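Local coordinates for protein oxidoreductase, Gfo/Idh/MocA family (Pseudomonas syringae pv. tomato, PDB 3DTY) that probably acts as a nucleotide-dependent oxidoreductase of the Gfo/Idh/MocA family, pairing a Rossmann-type domain with a C-terminal alpha/beta domain, and binds magnesium, at residues S351-Q354 with A355-V359. Residues are numbered along the deposited sequence; the frame is centred on the assembly and turned at random.
Sequences SDTQ and ALSAV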
loop_
_atom_site.group_PDB
_atom_site.type_symbol
_atom_site.label_atom_id
_atom_site.label_comp_id
_atom_site.label_asym_id
_atom_site.label_seq_id
_atom_site.Cartn_x
_atom_site.Cartn_y
_atom_site.Cartn_z
ATOM N N SER A 351 28.319 35.210 16.107
ATOM C CA SER A 351 27.915 36.440 15.426
ATOM C C SER A 351 28.105 36.255 13.923
ATOM O O SER A 351 28.460 37.191 13.206
ATOM C CB SER A 351 28.750 37.633 15.915
ATOM O OG SER A 351 28.574 37.852 17.306
ATOM N N ASP A 352 27.857 35.032 13.457
ATOM C CA ASP A 352 28.009 34.681 12.047
ATOM C C ASP A 352 26.654 34.604 11.338
ATOM O O ASP A 352 26.073 33.525 11.207
ATOM C CB ASP A 352 28.719 33.334 11.943
ATOM C CG ASP A 352 29.334 33.100 10.583
ATOM O OD1 ASP A 352 28.827 33.673 9.597
ATOM O OD2 ASP A 352 30.315 32.331 10.507
ATOM N N THR A 353 26.160 35.749 10.872
ATOM C CA THR A 353 24.870 35.817 10.186
ATOM C C THR A 353 24.758 34.894 8.980
ATOM O O THR A 353 23.793 34.135 8.861
ATOM C CB THR A 353 24.564 37.241 9.714
ATOM O OG1 THR A 353 24.690 38.141 10.816
ATOM C CG2 THR A 353 23.143 37.324 9.170
ATOM N N GLN A 354 25.731 34.972 8.078
ATOM C CA GLN A 354 25.724 34.129 6.891
ATOM C C GLN A 354 25.670 32.653 7.281
ATOM O O GLN A 354 24.875 31.894 6.734
ATOM C CB GLN A 354 26.955 34.419 6.026
ATOM C CG GLN A 354 26.665 35.380 4.874
ATOM C CD GLN A 354 27.917 35.867 4.159
ATOM O OE1 GLN A 354 28.816 35.085 3.834
ATOM N NE2 GLN A 354 27.971 37.168 3.900
ATOM N N ALA A 355 26.500 32.247 8.235
ATOM C CA ALA A 355 26.496 30.858 8.679
ATOM C C ALA A 355 25.111 30.510 9.239
ATOM O O ALA A 355 24.537 29.475 8.907
ATOM C CB ALA A 355 27.562 30.641 9.742
ATOM N N LEU A 356 24.573 31.391 10.076
ATOM C CA LEU A 356 23.269 31.164 10.673
ATOM C C LEU A 356 22.187 30.938 9.623
ATOM O O LEU A 356 21.334 30.067 9.781
ATOM C CB LEU A 356 22.890 32.349 11.562
ATOM C CG LEU A 356 21.522 32.321 12.254
ATOM C CD1 LEU A 356 21.375 31.048 13.084
ATOM C CD2 LEU A 356 21.386 33.559 13.143
ATOM N N SER A 357 22.228 31.717 8.549
ATOM C CA SER A 357 21.236 31.599 7.485
ATOM C C SER A 357 21.317 30.266 6.750
ATOM O O SER A 357 20.342 29.831 6.143
ATOM C CB SER A 357 21.394 32.748 6.487
ATOM O OG SER A 357 21.151 33.994 7.117
ATOM N N ALA A 358 22.478 29.619 6.808
ATOM C CA ALA A 358 22.667 28.333 6.151
ATOM C C ALA A 358 22.059 27.193 6.968
ATOM O O ALA A 358 22.001 26.057 6.502
ATOM C CB ALA A 358 24.144 28.078 5.927
ATOM N N VAL A 359 21.612 27.494 8.186
ATOM C CA VAL A 359 21.006 26.480 9.046
ATOM C C VAL A 359 19.487 26.521 8.905
ATOM O O VAL A 359 18.836 27.456 9.376
ATOM C CB VAL A 359 21.370 26.706 10.530
ATOM C CG1 VAL A 359 20.739 25.624 11.392
ATOM C CG2 VAL A 359 22.878 26.717 10.697
#
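An aspartate N-cap opens the short surface helix 353–357, where the carboxylate of D352 reaches forward over the first turn to the backbone of A355. The cap lies in the C-terminal alpha/beta domain, directly after the long helix 330–349, which closes in a Schellman motif with S351 at positive phi. One helix thus ends and the next begins within a few residues, well away from the magnesium site.

In the capping bond A355 N donates to D352 OD1 at 3.1 Å. The bond is fairly straight at the hydrogen (161°), but the N-H meets the oxygen from above the carboxylate plane, 63° out of it. With chi1 at -161°, CG of D352 stands anti to its own backbone N and is swung so that the flat face of the carboxylate lies over the A355 methyl, with D352 OD1 and OD2 each 3.3 Å from A355 CB. The other oxygen, OD2, forms a salt bridge with R350, so the two carboxylate oxygens divide their work between the helix start and an arginine just before it. The negative charge at this N-terminus would probably also be favoured by the helix dipole.

Behind the cap the main chain takes over: L356 N donates to D352 O at 2.8 Å, making D352 both side-chain and backbone acceptor for the first turn. The L356 side chain packs against A344, A347 and T348, where the short helix rests on helix 330–349. Farther along, the bond from A358 N to Q354 O is weak. T353 O takes two donors from one residue: S357 N at 2.9 Å, the ordinary helix bond, and S357 OG, which folds back beside its own backbone N and reaches T353 O at 3.2 Å from above the carbonyl plane.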